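Local coordinates for FBP protein (Leishmania major, PDB 5OEZ) that probably hydrolyses fructose 1,6-bisphosphate to fructose 6-phosphate and phosphate in gluconeogenesis, using magnesium, as a homotetramer with a binding site for AMP, at residues C[90-96]-C[111-117]; C[100-104]-C[149-154]; C[212-217]-C[262-267]; C[39-43]-C[171-177]; C[14-18]-C[28-32]. One frame throughout, in Å; residues are numbered along the deposited sequence.

Contact 1 (C[90-96]-C[111-117]); sequences SVCVLGS and GDYLIFF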
# COMPACT_ATOMS: atom_id res chain seq x y z
N SER C 90 -28.00 -10.15 -4.41
CA SER C 90 -28.79 -9.60 -3.31
C SER C 90 -29.82 -8.54 -3.71
O SER C 90 -30.70 -8.23 -2.91
CB SER C 90 -27.86 -9.01 -2.24
OG SER C 90 -27.22 -10.06 -1.54
N VAL C 91 -29.70 -7.96 -4.90
CA VAL C 91 -30.52 -6.79 -5.25
C VAL C 91 -31.60 -7.15 -6.26
O VAL C 91 -31.37 -7.92 -7.19
CB VAL C 91 -29.69 -5.58 -5.74
CG1 VAL C 91 -28.45 -5.39 -4.88
CG2 VAL C 91 -29.30 -5.72 -7.20
N CYS C 92 -32.78 -6.60 -6.03
CA CYS C 92 -33.88 -6.64 -6.98
C CYS C 92 -33.78 -5.45 -7.95
O CYS C 92 -33.85 -5.62 -9.18
CB CYS C 92 -35.20 -6.54 -6.21
SG CYS C 92 -36.62 -6.70 -7.29
N VAL C 93 -33.58 -4.27 -7.39
CA VAL C 93 -33.61 -3.03 -8.12
C VAL C 93 -32.46 -2.15 -7.67
O VAL C 93 -32.16 -2.07 -6.48
CB VAL C 93 -34.95 -2.29 -7.83
CG1 VAL C 93 -34.97 -0.85 -8.32
CG2 VAL C 93 -36.11 -3.06 -8.43
N LEU C 94 -31.85 -1.47 -8.64
CA LEU C 94 -30.74 -0.57 -8.44
C LEU C 94 -31.17 0.81 -8.89
O LEU C 94 -31.76 0.96 -9.96
CB LEU C 94 -29.61 -1.00 -9.35
CG LEU C 94 -28.23 -1.06 -8.76
CD1 LEU C 94 -28.13 -2.25 -7.83
CD2 LEU C 94 -27.24 -1.20 -9.89
N GLY C 95 -30.85 1.82 -8.10
CA GLY C 95 -31.06 3.21 -8.49
C GLY C 95 -29.81 4.02 -8.24
O GLY C 95 -29.44 4.24 -7.10
N SER C 96 -29.17 4.45 -9.32
CA SER C 96 -28.04 5.38 -9.24
C SER C 96 -28.50 6.81 -9.45
O SER C 96 -29.21 7.08 -10.40
CB SER C 96 -27.05 5.03 -10.33
OG SER C 96 -25.94 5.90 -10.26
N GLY C 111 -32.22 -10.71 -6.07
CA GLY C 111 -32.47 -10.73 -4.61
C GLY C 111 -33.69 -9.89 -4.23
O GLY C 111 -34.56 -9.65 -5.06
N ASP C 112 -33.73 -9.43 -2.98
CA ASP C 112 -34.93 -8.76 -2.42
C ASP C 112 -34.65 -7.36 -1.86
O ASP C 112 -35.52 -6.77 -1.21
CB ASP C 112 -35.65 -9.69 -1.40
CG ASP C 112 -34.71 -10.32 -0.38
OD1 ASP C 112 -33.53 -9.92 -0.26
OD2 ASP C 112 -35.18 -11.25 0.31
N TYR C 113 -33.48 -6.80 -2.14
CA TYR C 113 -33.16 -5.44 -1.72
C TYR C 113 -33.32 -4.44 -2.86
O TYR C 113 -32.97 -4.72 -4.00
CB TYR C 113 -31.74 -5.37 -1.13
CG TYR C 113 -31.64 -6.07 0.21
CD1 TYR C 113 -32.38 -5.62 1.30
CD2 TYR C 113 -30.80 -7.17 0.39
CE1 TYR C 113 -32.29 -6.24 2.53
CE2 TYR C 113 -30.71 -7.80 1.62
CZ TYR C 113 -31.46 -7.34 2.69
OH TYR C 113 -31.38 -7.96 3.92
N LEU C 114 -33.85 -3.26 -2.52
CA LEU C 114 -33.86 -2.10 -3.41
C LEU C 114 -32.78 -1.19 -2.87
O LEU C 114 -32.82 -0.84 -1.70
CB LEU C 114 -35.21 -1.37 -3.37
CG LEU C 114 -36.47 -2.11 -3.87
CD1 LEU C 114 -37.06 -2.99 -2.80
CD2 LEU C 114 -37.52 -1.10 -4.33
N ILE C 115 -31.83 -0.78 -3.71
CA ILE C 115 -30.73 0.06 -3.24
C ILE C 115 -30.61 1.30 -4.11
O ILE C 115 -30.62 1.23 -5.34
CB ILE C 115 -29.40 -0.71 -3.13
CG1 ILE C 115 -28.29 0.22 -2.66
CG2 ILE C 115 -29.00 -1.37 -4.43
CD1 ILE C 115 -27.11 -0.51 -2.03
N PHE C 116 -30.52 2.45 -3.45
CA PHE C 116 -30.43 3.73 -4.09
C PHE C 116 -29.16 4.35 -3.58
O PHE C 116 -28.98 4.45 -2.37
CB PHE C 116 -31.66 4.58 -3.75
CG PHE C 116 -32.91 3.98 -4.28
CD1 PHE C 116 -33.29 4.21 -5.59
CD2 PHE C 116 -33.67 3.12 -3.50
CE1 PHE C 116 -34.43 3.64 -6.11
CE2 PHE C 116 -34.81 2.54 -4.01
CZ PHE C 116 -35.19 2.79 -5.33
N PHE C 117 -28.28 4.74 -4.50
CA PHE C 117 -26.98 5.21 -4.09
C PHE C 117 -26.51 6.41 -4.88
O PHE C 117 -26.88 6.60 -6.02
CB PHE C 117 -25.96 4.05 -4.18
CG PHE C 117 -25.73 3.54 -5.57
CD1 PHE C 117 -26.57 2.57 -6.13
CD2 PHE C 117 -24.69 4.03 -6.34
CE1 PHE C 117 -26.36 2.12 -7.43
CE2 PHE C 117 -24.49 3.59 -7.64
CZ PHE C 117 -25.33 2.64 -8.19
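The F117 ring packs against S96, whose CA sits over one face 4.1 Å from the ring centroid, a CH-pi contact 16° off the normal; L94 CG meets the same ring at its edge, 3.9 Å from CE1. F117 reaches its partner strand because CG stands between backbone N and carbonyl carbon (chi1 64°), which folds the ring back toward 94-96. On the other sheet face, G95, with only hydrogens on its CA, lets F116 CD1 come to 3.8 Å from that atom. The Y113 ring carries D112 OD1 above one face, toward the rim.

The strands run parallel. L94 CD1 and I115 CG2, side by side and pointing the same way, touch at 3.6 Å on the face shared with V91 and F117. G95 N donates to I115 O (2.8 Å) and F117 N to G95 O (2.9 Å). Between V91 and V93 the register slips by one residue in a beta bulge, where Y113 O takes a 2.8 Å bond from C92 N and a weak one from V93 N. G111 N reaches V91 O from above the carbonyl plane.

This pair belongs to the large N-terminal sheet, with helix 72-87 packing on L94 and F117 and helix 150-158 on V93, L114 and F116. Y113 is an AMP-binding residue, while S90 OG is hydrogen-bonded to D27 O. Buried main-chain polar groups are thus paired across the strands, and the bulge, where one carbonyl serves two N-H groups, lies at Y113 of the AMP site.

Contact 2 (C[100-104]-C[149-154]); sequences EQMII and SVEDAN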
# COMPACT_ATOMS: atom_id res chain seq x y z
N GLU C 100 -31.38 8.28 -15.09
CA GLU C 100 -32.78 8.66 -15.08
C GLU C 100 -33.73 7.53 -14.64
O GLU C 100 -34.76 7.81 -14.03
CB GLU C 100 -33.22 9.32 -16.39
CG GLU C 100 -34.38 10.32 -16.22
CD GLU C 100 -34.13 11.52 -15.28
OE1 GLU C 100 -33.04 11.66 -14.67
OE2 GLU C 100 -35.05 12.35 -15.12
N GLN C 101 -33.39 6.28 -14.93
CA GLN C 101 -34.24 5.14 -14.58
C GLN C 101 -33.55 4.19 -13.63
O GLN C 101 -32.33 4.16 -13.55
CB GLN C 101 -34.65 4.38 -15.83
CG GLN C 101 -35.75 5.07 -16.63
CD GLN C 101 -36.16 4.28 -17.86
OE1 GLN C 101 -35.73 3.13 -18.04
NE2 GLN C 101 -36.99 4.88 -18.70
N MET C 102 -34.36 3.40 -12.94
CA MET C 102 -33.87 2.27 -12.16
C MET C 102 -33.49 1.10 -13.07
O MET C 102 -33.99 0.97 -14.20
CB MET C 102 -34.93 1.84 -11.15
CG MET C 102 -35.10 2.82 -10.01
SD MET C 102 -36.51 2.45 -8.93
CE MET C 102 -37.84 2.97 -9.99
N ILE C 103 -32.61 0.25 -12.56
CA ILE C 103 -32.19 -0.98 -13.24
C ILE C 103 -32.73 -2.17 -12.48
O ILE C 103 -32.61 -2.23 -11.27
CB ILE C 103 -30.65 -1.07 -13.32
CG1 ILE C 103 -30.11 0.03 -14.24
CG2 ILE C 103 -30.20 -2.43 -13.82
CD1 ILE C 103 -28.67 0.37 -13.97
N ILE C 104 -33.33 -3.10 -13.20
CA ILE C 104 -33.88 -4.32 -12.62
C ILE C 104 -32.83 -5.41 -12.84
O ILE C 104 -32.35 -5.58 -13.96
CB ILE C 104 -35.23 -4.71 -13.27
CG1 ILE C 104 -36.37 -3.79 -12.78
CG2 ILE C 104 -35.64 -6.12 -12.88
CD1 ILE C 104 -36.17 -2.30 -12.95
N SER C 149 -40.20 -5.42 -14.01
CA SER C 149 -40.03 -4.31 -14.96
C SER C 149 -39.79 -2.99 -14.24
O SER C 149 -39.86 -2.92 -13.01
CB SER C 149 -41.27 -4.17 -15.85
OG SER C 149 -42.37 -3.66 -15.11
N VAL C 150 -39.49 -1.95 -15.01
CA VAL C 150 -39.27 -0.60 -14.45
C VAL C 150 -40.62 0.01 -14.01
O VAL C 150 -40.66 0.75 -13.02
CB VAL C 150 -38.53 0.34 -15.45
CG1 VAL C 150 -38.34 1.74 -14.87
CG2 VAL C 150 -37.17 -0.23 -15.84
N GLU C 151 -41.69 -0.34 -14.71
CA GLU C 151 -43.04 0.09 -14.33
C GLU C 151 -43.40 -0.43 -12.93
O GLU C 151 -43.87 0.34 -12.09
CB GLU C 151 -44.09 -0.30 -15.39
CG GLU C 151 -43.99 0.54 -16.71
CD GLU C 151 -42.98 -0.03 -17.72
OE1 GLU C 151 -42.13 -0.87 -17.35
OE2 GLU C 151 -43.02 0.38 -18.90
N ASP C 152 -43.14 -1.71 -12.67
CA ASP C 152 -43.37 -2.29 -11.34
C ASP C 152 -42.58 -1.54 -10.30
O ASP C 152 -43.12 -1.13 -9.28
CB ASP C 152 -42.97 -3.79 -11.29
CG ASP C 152 -43.90 -4.70 -12.09
OD1 ASP C 152 -45.00 -4.26 -12.50
OD2 ASP C 152 -43.53 -5.88 -12.30
N ALA C 153 -41.28 -1.39 -10.55
CA ALA C 153 -40.37 -0.71 -9.62
C ALA C 153 -40.83 0.71 -9.30
O ALA C 153 -40.75 1.14 -8.14
CB ALA C 153 -38.95 -0.69 -10.18
N ASN C 154 -41.33 1.42 -10.31
CA ASN C 154 -41.87 2.79 -10.12
C ASN C 154 -43.09 2.81 -9.20
O ASN C 154 -43.20 3.68 -8.34
CB ASN C 154 -42.23 3.44 -11.46
CG ASN C 154 -41.01 3.89 -12.25
OD1 ASN C 154 -39.93 4.11 -11.70
ND2 ASN C 154 -41.18 4.01 -13.57
O HOH W 1 -37.20 4.08 -12.96
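M102 and V150 are the nearest backbone pair at one end, their CA atoms 6.5 Å apart, with I104 and S149 at the other, and no direct hydrogen bond joins segment 100-104 to the first turn of helix 150-158. Side chains fill the interval. I104 CD1 meets V150 CG2 at 3.7 Å, the two side chains crossing at a slant, while I104 CG1 rests 3.6 Å from S149 O. M102 runs extended to SD and then bends at chi3 (-75°), a turn that carries CE to A153 CB at 3.8 Å. One water spans the gap: it accepts from M102 N at 2.9 Å and donates to N154 OD1 at 3.0 Å, tying the loop before strand 103-104 to the helix. S149 is the N-cap, its OG accepting from D152 N at 3.2 Å with a nearly straight N-H...O angle of 170°. The capped end is also where I104 packs. Strand 103-104 is an edge strand of the sheet within this chain, bonded through I103 to L94 of strand 91-96; V93 of that neighbour touches both M102 and A153, so the helix covers this edge of the sheet.

Contact 3 (C[212-217]-C[262-267]); sequences RSIYSV and YGGIFC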
# COMPACT_ATOMS: atom_id res chain seq x y z
N ARG C 212 -23.78 21.53 20.29
CA ARG C 212 -22.42 21.90 19.95
C ARG C 212 -22.46 23.12 19.05
O ARG C 212 -23.20 23.15 18.06
CB ARG C 212 -21.70 20.75 19.23
CG ARG C 212 -20.22 21.00 18.96
CD ARG C 212 -19.37 20.84 20.21
NE ARG C 212 -18.01 21.34 19.96
CZ ARG C 212 -17.02 20.67 19.36
NH1 ARG C 212 -17.17 19.42 18.95
NH2 ARG C 212 -15.84 21.27 19.18
N SER C 213 -21.66 24.13 19.37
CA SER C 213 -21.72 25.42 18.69
C SER C 213 -20.93 25.48 17.37
O SER C 213 -19.99 26.27 17.23
CB SER C 213 -21.23 26.52 19.63
OG SER C 213 -22.05 26.57 20.78
N ILE C 214 -21.32 24.64 16.41
CA ILE C 214 -20.74 24.64 15.07
C ILE C 214 -21.90 24.60 14.09
O ILE C 214 -22.81 23.79 14.23
CB ILE C 214 -19.84 23.41 14.80
CG1 ILE C 214 -18.68 23.36 15.80
CG2 ILE C 214 -19.26 23.48 13.38
CD1 ILE C 214 -17.84 22.08 15.71
N TYR C 215 -21.84 25.47 13.08
CA TYR C 215 -22.81 25.47 12.01
C TYR C 215 -22.11 25.38 10.66
O TYR C 215 -21.02 25.92 10.47
CB TYR C 215 -23.75 26.69 12.09
CG TYR C 215 -23.17 28.01 11.71
CD1 TYR C 215 -22.43 28.75 12.62
CD2 TYR C 215 -23.38 28.55 10.44
CE1 TYR C 215 -21.89 30.00 12.27
CE2 TYR C 215 -22.86 29.80 10.08
CZ TYR C 215 -22.10 30.51 11.00
OH TYR C 215 -21.55 31.74 10.66
N SER C 216 -22.79 24.72 9.73
CA SER C 216 -22.25 24.38 8.43
C SER C 216 -23.29 24.72 7.37
O SER C 216 -24.32 24.03 7.23
CB SER C 216 -21.85 22.89 8.43
OG SER C 216 -21.01 22.55 7.34
N VAL C 217 -23.03 25.80 6.63
CA VAL C 217 -23.88 26.26 5.53
C VAL C 217 -23.05 27.13 4.58
O VAL C 217 -22.01 27.64 4.97
CB VAL C 217 -25.10 27.03 6.09
CG1 VAL C 217 -24.69 28.39 6.64
CG2 VAL C 217 -26.19 27.19 5.03
N TYR C 262 -18.47 15.46 15.86
CA TYR C 262 -18.25 16.65 16.71
C TYR C 262 -19.55 17.22 17.25
O TYR C 262 -19.55 17.87 18.28
CB TYR C 262 -17.53 17.73 15.92
CG TYR C 262 -16.07 17.46 15.58
CD1 TYR C 262 -15.48 16.22 15.81
CD2 TYR C 262 -15.29 18.48 15.03
CE1 TYR C 262 -14.14 16.00 15.50
CE2 TYR C 262 -13.96 18.27 14.71
CZ TYR C 262 -13.39 17.03 14.95
OH TYR C 262 -12.05 16.81 14.65
N GLY C 263 -20.66 16.98 16.56
CA GLY C 263 -21.90 17.72 16.82
C GLY C 263 -21.99 18.98 15.99
O GLY C 263 -21.05 19.34 15.28
N GLY C 264 -23.14 19.65 16.07
CA GLY C 264 -23.40 20.86 15.32
C GLY C 264 -24.63 20.73 14.46
O GLY C 264 -25.52 19.90 14.72
N ILE C 265 -24.69 21.58 13.44
CA ILE C 265 -25.78 21.59 12.49
C ILE C 265 -25.22 21.71 11.09
O ILE C 265 -24.29 22.48 10.84
CB ILE C 265 -26.85 22.70 12.80
CG1 ILE C 265 -28.12 22.46 11.98
CG2 ILE C 265 -26.31 24.10 12.57
CD1 ILE C 265 -29.33 23.26 12.43
N PHE C 266 -25.83 20.95 10.17
CA PHE C 266 -25.59 21.07 8.74
C PHE C 266 -26.89 21.48 8.05
O PHE C 266 -27.91 20.81 8.25
CB PHE C 266 -25.10 19.72 8.18
CG PHE C 266 -24.90 19.73 6.71
CD1 PHE C 266 -23.81 20.39 6.15
CD2 PHE C 266 -25.84 19.13 5.86
CE1 PHE C 266 -23.63 20.43 4.77
CE2 PHE C 266 -25.67 19.18 4.48
CZ PHE C 266 -24.57 19.84 3.94
N CYS C 267 -26.84 22.50 7.20
CA CYS C 267 -28.05 23.03 6.51
C CYS C 267 -27.85 23.20 5.01
O CYS C 267 -26.83 23.71 4.56
CB CYS C 267 -28.44 24.37 7.08
SG CYS C 267 -28.76 24.41 8.83
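Two successive glycines with positive phi, G263 and G264 (89° and 123°), lead from helix 252-262 directly into strand 265-268, which pairs in parallel with strand 214-216 in the C-terminal mixed sheet. Both backbones take conformations open essentially to glycine alone, and R212 CB packs close on G263 C, as I214 O does on G264 CA. R212 grips the helix end: NH1 donates to Y262 O at 2.9 Å, with the acceptor tilted somewhat from the guanidinium plane. The arginine side chain, bent at chi2 (76°), lies alongside Y262 and points the same way, while I214 CD1 covers one guanidinium face over its centre.

Beyond the helix end the strands pair regularly, I265 N to I214 O at 3.0 Å and C267 N to S216 O at 2.9 Å; the S216 N to I265 O bond is weak. Y215 CB and I265 CG2 touch at 3.7 Å on the face that helix 227-238 covers. On the other face S216 OG bonds to R247 O, and R247 binds fructose 6-phosphate. Y262 also packs on S124 of the second subunit. S216 OG lies at the edge of the F266 ring, in its plane, 3.7 Å from CD1.

Contact 4 (C[39-43]-C[171-177]); sequences VKVIE and AVYGSAT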
# COMPACT_ATOMS: atom_id res chain seq x y z
N VAL C 39 -16.36 0.42 -2.66
CA VAL C 39 -15.71 1.51 -1.94
C VAL C 39 -14.19 1.45 -2.10
O VAL C 39 -13.56 2.49 -2.30
CB VAL C 39 -16.16 1.56 -0.47
CG1 VAL C 39 -15.34 2.55 0.35
CG2 VAL C 39 -17.63 1.98 -0.39
N LYS C 40 -13.64 0.25 -2.03
CA LYS C 40 -12.19 0.08 -2.16
C LYS C 40 -11.69 0.39 -3.55
O LYS C 40 -10.60 0.94 -3.71
CB LYS C 40 -11.78 -1.32 -1.73
CG LYS C 40 -11.95 -1.51 -0.24
CD LYS C 40 -11.45 -2.83 0.29
CE LYS C 40 -12.26 -4.00 -0.23
NZ LYS C 40 -11.49 -5.24 0.03
N VAL C 41 -12.47 -0.00 -4.56
CA VAL C 41 -12.14 0.29 -5.94
C VAL C 41 -12.14 1.80 -6.19
O VAL C 41 -11.25 2.34 -6.84
CB VAL C 41 -13.09 -0.44 -6.92
CG1 VAL C 41 -12.94 0.09 -8.34
CG2 VAL C 41 -12.80 -1.93 -6.90
N ILE C 42 -13.14 2.48 -5.65
CA ILE C 42 -13.24 3.94 -5.78
C ILE C 42 -12.09 4.65 -5.06
O ILE C 42 -11.53 5.61 -5.58
CB ILE C 42 -14.60 4.45 -5.28
CG1 ILE C 42 -15.70 3.94 -6.21
CG2 ILE C 42 -14.61 5.97 -5.20
CD1 ILE C 42 -17.08 3.95 -5.58
N GLU C 43 -11.76 4.18 -3.87
CA GLU C 43 -10.62 4.70 -3.12
C GLU C 43 -9.31 4.60 -3.92
O GLU C 43 -8.54 5.56 -3.94
CB GLU C 43 -10.47 3.93 -1.79
CG GLU C 43 -9.72 4.68 -0.70
CD GLU C 43 -8.20 4.66 -0.82
OE1 GLU C 43 -7.63 3.72 -1.43
OE2 GLU C 43 -7.58 5.59 -0.27
N ALA C 171 -19.53 6.34 2.79
CA ALA C 171 -18.09 6.27 2.83
C ALA C 171 -17.51 7.69 2.66
O ALA C 171 -18.01 8.46 1.85
CB ALA C 171 -17.58 5.35 1.74
N VAL C 172 -16.47 8.00 3.42
CA VAL C 172 -15.74 9.26 3.29
C VAL C 172 -14.33 8.93 2.82
O VAL C 172 -13.63 8.17 3.48
CB VAL C 172 -15.56 9.99 4.63
CG1 VAL C 172 -15.25 11.46 4.39
CG2 VAL C 172 -16.78 9.84 5.48
N TYR C 173 -13.93 9.51 1.70
CA TYR C 173 -12.60 9.34 1.15
C TYR C 173 -11.79 10.59 1.49
O TYR C 173 -11.88 11.61 0.82
CB TYR C 173 -12.68 9.14 -0.37
CG TYR C 173 -13.66 8.08 -0.81
CD1 TYR C 173 -13.31 6.72 -0.83
CD2 TYR C 173 -14.96 8.42 -1.23
CE1 TYR C 173 -14.22 5.75 -1.22
CE2 TYR C 173 -15.87 7.45 -1.63
CZ TYR C 173 -15.50 6.12 -1.63
OH TYR C 173 -16.39 5.15 -2.06
N GLY C 174 -11.04 10.51 2.58
CA GLY C 174 -10.10 11.54 3.00
C GLY C 174 -8.75 10.90 3.25
O GLY C 174 -8.39 9.92 2.58
N SER C 175 -7.99 11.43 4.22
CA SER C 175 -6.65 10.87 4.55
C SER C 175 -6.79 9.46 5.09
O SER C 175 -5.91 8.64 4.89
CB SER C 175 -5.87 11.77 5.51
OG SER C 175 -6.72 12.38 6.47
N ALA C 176 -7.91 9.19 5.76
CA ALA C 176 -8.37 7.83 5.98
C ALA C 176 -9.64 7.63 5.15
O ALA C 176 -10.25 8.59 4.70
CB ALA C 176 -8.65 7.61 7.45
N THR C 177 -10.02 6.37 4.96
CA THR C 177 -11.26 6.01 4.32
C THR C 177 -12.17 5.40 5.40
O THR C 177 -11.83 4.38 5.99
CB THR C 177 -11.02 5.00 3.20
OG1 THR C 177 -10.02 5.53 2.33
CG2 THR C 177 -12.28 4.71 2.41
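Y173 OH is set among the side chains of V39 and I42, with V39 CG1 and I42 CG2 each 3.7 Å away, and shares a hydrogen bond with S134 OG of the adjoining strand 132-140. The phenol thus crosses from strand 171-173 to helix segment 39-43, which run nearly parallel, 15° apart. The ring takes this path because CG stands opposite the carbonyl carbon (chi1 -50°), beside the backbone N. I42 comes over one face at about a right angle to the tyrosine side chain, CG2 lying 4.1 Å from the ring centroid in a CH-pi contact. The edge is met by V39 O, 3.5 Å from CE1, an oxygen already taken by E43 N in the helix. V39 CG1, which also touches the ring at CE1, packs on A171 CB at 3.8 Å. E43, bent at chi2 (-80°), lays its CG 3.2 Å from T177 OG1, and its carboxylate has a long, weak ion pair with R47. In the loop between the strands, A176 O accepts from N129 ND2 of the second subunit; K40, on the helix, forms a salt bridge to E198 of the third subunit. A mainly apolar contact, its tyrosine hydroxyl paired with S134, therefore fastens helix to sheet near the metal-binding L120.

Contact 5 (C[14-18]-C[28-32]); sequences QYIIK and FTLLM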
# COMPACT_ATOMS: atom_id res chain seq x y z
N GLN C 14 -17.37 -9.46 9.59
CA GLN C 14 -17.59 -10.21 10.84
C GLN C 14 -18.71 -9.57 11.65
O GLN C 14 -19.55 -10.26 12.18
CB GLN C 14 -16.33 -10.22 11.71
CG GLN C 14 -15.33 -11.31 11.42
CD GLN C 14 -14.09 -11.16 12.30
OE1 GLN C 14 -13.56 -10.05 12.47
NE2 GLN C 14 -13.62 -12.26 12.84
N TYR C 15 -18.66 -8.25 11.77
CA TYR C 15 -19.67 -7.50 12.51
C TYR C 15 -21.09 -7.75 11.96
O TYR C 15 -22.01 -8.01 12.72
CB TYR C 15 -19.31 -6.00 12.49
CG TYR C 15 -20.33 -5.06 13.12
CD1 TYR C 15 -21.37 -4.50 12.36
CD2 TYR C 15 -20.26 -4.74 14.47
CE1 TYR C 15 -22.31 -3.66 12.94
CE2 TYR C 15 -21.19 -3.91 15.06
CZ TYR C 15 -22.21 -3.37 14.30
OH TYR C 15 -23.12 -2.55 14.90
N ILE C 16 -21.23 -7.72 10.64
CA ILE C 16 -22.51 -7.96 9.96
C ILE C 16 -23.02 -9.38 10.23
O ILE C 16 -24.20 -9.56 10.54
CB ILE C 16 -22.40 -7.74 8.44
CG1 ILE C 16 -22.07 -6.28 8.09
CG2 ILE C 16 -23.67 -8.16 7.71
CD1 ILE C 16 -23.16 -5.29 8.36
N ILE C 17 -22.14 -10.37 10.09
CA ILE C 17 -22.50 -11.78 10.28
C ILE C 17 -22.95 -12.04 11.71
O ILE C 17 -23.94 -12.72 11.93
CB ILE C 17 -21.34 -12.75 9.90
CG1 ILE C 17 -21.12 -12.72 8.39
CG2 ILE C 17 -21.64 -14.18 10.34
CD1 ILE C 17 -19.82 -13.36 7.94
N LYS C 18 -22.20 -11.50 12.67
CA LYS C 18 -22.49 -11.66 14.08
C LYS C 18 -23.83 -11.01 14.45
O LYS C 18 -24.59 -11.56 15.23
CB LYS C 18 -21.34 -11.09 14.93
CG LYS C 18 -21.51 -11.31 16.44
CD LYS C 18 -21.37 -12.81 16.79
CE LYS C 18 -22.12 -13.37 17.97
NZ LYS C 18 -21.60 -12.85 19.24
N PHE C 28 -27.89 -9.98 3.14
CA PHE C 28 -27.37 -8.69 3.58
C PHE C 28 -25.83 -8.70 3.63
O PHE C 28 -25.18 -7.70 3.28
CB PHE C 28 -27.97 -8.28 4.94
CG PHE C 28 -27.63 -6.86 5.34
CD1 PHE C 28 -28.06 -5.80 4.56
CD2 PHE C 28 -26.88 -6.60 6.48
CE1 PHE C 28 -27.73 -4.50 4.91
CE2 PHE C 28 -26.56 -5.30 6.84
CZ PHE C 28 -26.99 -4.25 6.05
N THR C 29 -25.26 -9.82 4.06
CA THR C 29 -23.83 -10.01 4.05
C THR C 29 -23.26 -9.86 2.64
O THR C 29 -22.26 -9.16 2.45
CB THR C 29 -23.49 -11.39 4.65
OG1 THR C 29 -23.93 -11.42 6.00
CG2 THR C 29 -21.98 -11.66 4.64
N LEU C 30 -23.88 -10.53 1.67
CA LEU C 30 -23.42 -10.44 0.29
C LEU C 30 -23.54 -9.02 -0.23
O LEU C 30 -22.63 -8.53 -0.91
CB LEU C 30 -24.15 -11.43 -0.62
CG LEU C 30 -24.02 -12.93 -0.32
CD1 LEU C 30 -24.60 -13.75 -1.46
CD2 LEU C 30 -22.58 -13.33 -0.04
N LEU C 31 -24.64 -8.33 0.11
CA LEU C 31 -24.80 -6.93 -0.26
C LEU C 31 -23.65 -6.06 0.29
O LEU C 31 -23.06 -5.27 -0.43
CB LEU C 31 -26.13 -6.38 0.25
CG LEU C 31 -26.47 -4.94 -0.12
CD1 LEU C 31 -26.88 -4.88 -1.58
CD2 LEU C 31 -27.60 -4.41 0.74
N MET C 32 -23.36 -6.20 1.58
CA MET C 32 -22.30 -5.42 2.20
C MET C 32 -20.91 -5.77 1.68
O MET C 32 -20.06 -4.89 1.66
CB MET C 32 -22.37 -5.48 3.72
CG MET C 32 -23.60 -4.80 4.31
SD MET C 32 -23.87 -3.12 3.70
CE MET C 32 -22.26 -2.33 3.93
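I16 projects from helix 12-18 at about a right angle to F28 and to M32 of helix 27-47, while it slides past T29 in the opposite direction. Its two branches divide the work. CD1 reaches forward to F28 CE2 at 3.7 Å, approaching the ring at a slant, and to M32 CG at 4.1 Å; CG2, on the other branch, meets T29 OG1 at 3.7 Å and F28 CD2 at 3.8 Å. At the fork, chi1 (-64°) puts CG1 opposite the carbonyl carbon and CG2 opposite the backbone N, and chi2 (-69°) then directs CD1. I17 crosses T29 at an angle, its CG1 lying 3.9 Å from OG1 and 4.0 Å from CG2, so T29 touches both successive isoleucines.

M32 curls back, bent at chi2 and chi3, with CG 3.8 Å above one face of the F28 ring and toward its rim. Helix segments 14-18 and 28-32 run nearly antiparallel, at 165°, their axes 9.8 Å apart, with I16 and T29 the nearest backbone pair. L181 of strand 177-182 adds to the apolar side of I16 and M32. T89 of the third subunit packs on I17, and L30 of that subunit on T29.

I16, F28 and T29 all bind AMP, although the present chain holds none. With no hydrogen bond crossing between the segments, van der Waals packing carries the contact and places AMP-binding residues next to the third subunit, consistent with a link between site and interface.

How the contacts relate
From the N terminus, contact 5 closes first, a short hairpin of helices 12-18 and 27-47. The latter helix runs on to contact 4, which ties it to strand 167-173 and closes a loop of 127 residues. Contacts 1 and 2 both fall within that loop and cross, their segments alternating: strand 103-104 of contact 2 lies between the strands of contact 1 in sequence, but at the sheet edge beside 91-96, where L94 O probably bonds I103 N. Contact 1 also touches contact 5, Y113 meeting F28 around the AMP site. Contact 3 closes later, in the C-terminal part, about 32 Å from contact 1 between centres. Contacts 3 and 4 both touch the second subunit, and contacts 4 and 5 the third.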